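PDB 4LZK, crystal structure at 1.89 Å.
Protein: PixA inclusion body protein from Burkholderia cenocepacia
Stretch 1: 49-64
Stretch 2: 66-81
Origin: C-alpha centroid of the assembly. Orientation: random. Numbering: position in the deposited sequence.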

# COMPACT_ATOMS: atom_id res chain seq x y z
N PRO C 49 2.22 -4.91 19.55
CA PRO C 49 1.42 -4.81 18.33
C PRO C 49 2.23 -5.08 17.11
O PRO C 49 3.44 -4.87 17.14
N SER C 50 1.60 -5.50 16.01
CA SER C 50 2.33 -5.75 14.78
C SER C 50 2.84 -4.45 14.16
O SER C 50 3.65 -4.44 13.29
N THR C 51 2.36 -3.35 14.69
CA THR C 51 2.76 -2.02 14.33
C THR C 51 4.28 -1.73 14.65
O THR C 51 4.95 -0.85 14.05
N ALA C 52 4.81 -2.50 15.57
CA ALA C 52 6.18 -2.35 16.04
C ALA C 52 7.21 -3.07 15.18
O ALA C 52 8.38 -3.09 15.51
N LEU C 53 6.80 -3.69 14.10
CA LEU C 53 7.75 -4.41 13.33
C LEU C 53 7.32 -4.45 11.89
O LEU C 53 6.24 -3.98 11.56
N PHE C 54 8.14 -5.01 11.04
CA PHE C 54 7.85 -5.15 9.61
C PHE C 54 8.19 -6.61 9.22
O PHE C 54 9.14 -7.18 9.76
N MSE C 55 7.47 -7.20 8.32
CA MSE C 55 7.79 -8.60 7.88
C MSE C 55 7.91 -8.57 6.35
O MSE C 55 7.12 -7.94 5.71
N LEU C 56 8.93 -9.20 5.83
CA LEU C 56 9.22 -9.25 4.41
C LEU C 56 9.38 -10.71 4.00
O LEU C 56 9.82 -11.55 4.85
N ASN C 57 9.09 -11.02 2.76
CA ASN C 57 9.30 -12.35 2.26
C ASN C 57 9.71 -12.30 0.78
O ASN C 57 9.41 -11.36 0.05
N GLY C 58 10.48 -13.27 0.36
CA GLY C 58 10.89 -13.31 -1.04
C GLY C 58 9.77 -13.75 -1.95
O GLY C 58 8.79 -14.36 -1.54
N HIS C 59 9.87 -13.37 -3.20
CA HIS C 59 8.78 -13.70 -4.14
C HIS C 59 8.87 -15.12 -4.68
O HIS C 59 9.92 -15.66 -4.81
N ALA C 60 7.73 -15.69 -5.02
CA ALA C 60 7.65 -17.02 -5.61
C ALA C 60 6.27 -17.20 -6.27
O ALA C 60 5.34 -16.52 -5.87
N PRO C 61 6.13 -18.12 -7.23
CA PRO C 61 4.79 -18.22 -7.87
C PRO C 61 3.72 -18.69 -6.89
O PRO C 61 3.94 -19.66 -6.19
N GLY C 62 2.63 -17.96 -6.76
CA GLY C 62 1.54 -18.32 -5.90
C GLY C 62 1.76 -17.87 -4.45
O GLY C 62 1.01 -18.23 -3.56
N VAL C 63 2.81 -17.08 -4.22
CA VAL C 63 3.08 -16.56 -2.93
C VAL C 63 2.81 -15.03 -2.97
O VAL C 63 3.25 -14.38 -3.86
N SER C 64 2.07 -14.47 -2.02
CA SER C 64 1.90 -12.99 -1.95
C SER C 64 1.89 -12.61 -0.50
O SER C 64 1.73 -13.45 0.37
N SER C 66 1.60 -8.80 2.31
CA SER C 66 1.48 -7.34 2.51
C SER C 66 2.86 -6.85 2.89
O SER C 66 3.12 -6.56 4.08
N GLU C 67 3.74 -6.79 1.91
CA GLU C 67 5.18 -6.56 2.15
C GLU C 67 5.40 -5.37 3.07
O GLU C 67 4.93 -4.28 2.79
N GLY C 68 6.08 -5.56 4.17
CA GLY C 68 6.33 -4.49 5.08
C GLY C 68 5.51 -4.55 6.31
O GLY C 68 5.95 -4.17 7.36
N ASN C 69 4.25 -4.94 6.20
CA ASN C 69 3.40 -4.96 7.37
C ASN C 69 3.82 -6.01 8.42
O ASN C 69 4.18 -7.15 8.03
N GLY C 70 3.75 -5.72 9.72
CA GLY C 70 4.21 -6.65 10.71
C GLY C 70 3.33 -7.91 10.82
O GLY C 70 3.72 -8.96 11.38
N ASN C 71 2.12 -7.79 10.29
CA ASN C 71 1.18 -8.88 10.17
C ASN C 71 1.38 -9.84 8.98
O ASN C 71 0.81 -10.98 8.96
N LEU C 72 2.20 -9.43 8.04
CA LEU C 72 2.54 -10.12 6.81
C LEU C 72 1.37 -10.45 5.87
O LEU C 72 1.41 -10.06 4.70
N GLY C 73 0.35 -11.15 6.35
CA GLY C 73 -0.77 -11.52 5.45
C GLY C 73 -0.26 -12.46 4.36
O GLY C 73 -0.57 -12.31 3.16
N LEU C 74 0.56 -13.43 4.75
CA LEU C 74 1.24 -14.29 3.77
C LEU C 74 0.23 -15.26 3.16
O LEU C 74 -0.62 -15.82 3.86
N LYS C 75 0.30 -15.42 1.87
CA LYS C 75 -0.55 -16.43 1.21
C LYS C 75 0.33 -17.27 0.39
O LYS C 75 1.04 -16.76 -0.44
N LEU C 76 0.30 -18.57 0.59
CA LEU C 76 1.18 -19.41 -0.18
C LEU C 76 0.53 -20.79 -0.54
O LEU C 76 -0.65 -20.98 -0.33
N ASN C 77 1.29 -21.68 -1.14
CA ASN C 77 0.79 -23.00 -1.56
C ASN C 77 1.06 -24.08 -0.51
O ASN C 77 2.16 -24.13 0.04
N VAL C 78 0.06 -24.92 -0.21
CA VAL C 78 0.38 -26.14 0.51
C VAL C 78 1.61 -26.82 -0.13
O VAL C 78 1.66 -27.01 -1.35
N GLY C 79 2.56 -27.24 0.64
CA GLY C 79 3.81 -27.72 0.11
C GLY C 79 5.00 -26.79 0.28
O GLY C 79 6.12 -27.25 0.38
N ASP C 80 4.77 -25.47 0.27
CA ASP C 80 5.83 -24.49 0.34
C ASP C 80 6.48 -24.55 1.70
O ASP C 80 5.80 -24.64 2.74
N LYS C 81 7.82 -24.51 1.68
CA LYS C 81 8.62 -24.40 2.86
C LYS C 81 8.80 -22.92 3.26
O LYS C 81 8.81 -22.05 2.41

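The apolar centre gathers around M55 and L72. L72 points toward the other stretch with chi1 t and chi2 p, and the selenomethionine M55 (m, t, p) lays its SE 3.9 Å from L72 CB and 3.1 Å from G70 O. L72 CD1 also reaches N57 OD1 at 3.3 Å, so this leucine spans both the selenium and an amide. Next along, V63 (chi1 t) divides its methyls: CG1 meets L74 CD1 at 4.1 Å, while CG2 lies 4.0 Å from L76 CB and 3.6 Å from D80 OD2. L56 (m, t) starts away, yet its CD2 returns to 3.5 Å from G68 N.

Glycine supplies the fit where space is short: a CB on G70 would clash with the backbone oxygens S50 O and L53 O, and one on G62 with the side-chain oxygen N77 OD1.

Polar groups then fasten the margins. N77 (chi1 m) donates from ND2 to P61 O at 3.2 Å and to D80 OD2 at 2.7 Å; D80 (m) thereby steadies the amide that crosses. S64, chi1 p, sets OG 3.6 Å from K75 CD, beside the paired backbone bonds S64 N to K75 O (3.0 Å) and K75 N to S64 O (2.9 Å). At the other end, water 1 donates to L53 O (2.7 Å) and accepts from G70 N (3.1 Å), bridging the stretches.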

# COMPACT_ATOMS: atom_id res chain seq x y z
CB PRO C 49 0.93 -3.34 18.36
CG PRO C 49 2.01 -2.63 19.11
CD PRO C 49 2.41 -3.61 20.20
CB SER C 50 1.44 -6.52 13.78
OG SER C 50 0.30 -5.74 13.52
CB THR C 51 1.80 -1.12 15.13
OG1 THR C 51 1.16 -0.19 14.29
CG2 THR C 51 2.43 -0.52 16.23
CB ALA C 52 6.26 -2.92 17.44
CB LEU C 53 7.96 -5.82 13.91
CG LEU C 53 6.70 -6.73 13.80
CD1 LEU C 53 7.11 -8.04 13.16
CD2 LEU C 53 6.17 -6.96 15.18
CB PHE C 54 8.75 -4.21 8.86
CG PHE C 54 8.71 -2.80 9.34
CD1 PHE C 54 7.69 -1.95 8.95
CD2 PHE C 54 9.70 -2.30 10.16
CE1 PHE C 54 7.66 -0.62 9.37
CE2 PHE C 54 9.67 -0.95 10.59
CZ PHE C 54 8.65 -0.12 10.18
CB MSE C 55 6.73 -9.58 8.29
CG MSE C 55 6.82 -9.94 9.78
SE MSE C 55 5.52 -11.30 10.35
CE MSE C 55 6.52 -12.82 9.78
CB LEU C 56 10.53 -8.57 4.20
CG LEU C 56 10.55 -7.09 4.68
CD1 LEU C 56 11.94 -6.61 4.48
CD2 LEU C 56 9.56 -6.16 4.03
CB ASN C 57 8.04 -13.25 2.45
CG ASN C 57 6.89 -12.77 1.66
OD1 ASN C 57 6.18 -11.89 2.10
ND2 ASN C 57 6.79 -13.21 0.37
CB HIS C 59 8.77 -12.69 -5.27
CG HIS C 59 8.53 -11.29 -4.81
ND1 HIS C 59 7.35 -10.91 -4.22
CD2 HIS C 59 9.32 -10.18 -4.84
CE1 HIS C 59 7.41 -9.62 -3.92
NE2 HIS C 59 8.60 -9.16 -4.28
CB ALA C 60 7.88 -18.09 -4.56
CB PRO C 61 5.00 -19.21 -9.02
CG PRO C 61 6.48 -19.14 -9.29
CD PRO C 61 7.13 -18.95 -7.93
CB VAL C 63 4.55 -16.83 -2.59
CG1 VAL C 63 4.90 -16.16 -1.30
CG2 VAL C 63 4.78 -18.31 -2.52
CB SER C 64 0.59 -12.55 -2.60
OG SER C 64 -0.57 -13.06 -1.89
CB SER C 66 0.52 -7.04 3.69
OG SER C 66 -0.78 -7.63 3.52
CB GLU C 67 5.87 -6.32 0.79
CG GLU C 67 5.77 -7.55 -0.14
CD GLU C 67 6.23 -7.37 -1.62
OE1 GLU C 67 6.19 -6.24 -2.21
OE2 GLU C 67 6.63 -8.43 -2.20
CB ASN C 69 2.02 -5.34 6.82
CG ASN C 69 0.95 -5.22 7.82
OD1 ASN C 69 1.09 -5.64 8.99
ND2 ASN C 69 -0.12 -4.58 7.42
CB ASN C 71 -0.22 -8.24 10.09
CG ASN C 71 -1.30 -9.23 10.21
OD1 ASN C 71 -1.64 -9.66 11.33
ND2 ASN C 71 -1.88 -9.60 9.05
CB LEU C 72 3.47 -11.32 7.02
CG LEU C 72 4.18 -11.79 5.71
CD1 LEU C 72 4.90 -10.73 4.93
CD2 LEU C 72 5.09 -12.98 5.95
CB LEU C 74 2.31 -15.11 4.46
CG LEU C 74 3.18 -15.99 3.62
CD1 LEU C 74 4.07 -15.26 2.61
CD2 LEU C 74 4.05 -16.88 4.55
CB LYS C 75 -1.59 -15.80 0.33
CG LYS C 75 -2.65 -15.11 1.12
CD LYS C 75 -3.29 -14.07 0.29
CE LYS C 75 -4.71 -13.76 0.73
NZ LYS C 75 -5.62 -14.69 -0.02
CB LEU C 76 2.52 -19.55 0.55
CG LEU C 76 2.69 -20.55 1.71
CD1 LEU C 76 3.91 -20.21 2.59
CD2 LEU C 76 1.52 -20.75 2.58
CB ASN C 77 1.39 -23.41 -2.91
CG ASN C 77 1.42 -22.29 -3.92
OD1 ASN C 77 0.45 -22.11 -4.68
ND2 ASN C 77 2.56 -21.49 -3.94
CB VAL C 78 -0.82 -27.11 0.52
CG1 VAL C 78 -0.43 -28.47 1.08
CG2 VAL C 78 -1.94 -26.49 1.23
CB ASP C 80 5.29 -23.08 0.07
CG ASP C 80 4.82 -22.88 -1.43
OD1 ASP C 80 5.05 -23.85 -2.25
OD2 ASP C 80 4.19 -21.82 -1.75
CB LYS C 81 10.00 -24.99 2.58
CG LYS C 81 9.85 -26.39 1.95
CD LYS C 81 11.10 -27.28 2.07
CE LYS C 81 11.98 -27.28 0.80
NZ LYS C 81 13.37 -27.74 1.12
O HOH W 1 3.82 -2.90 10.90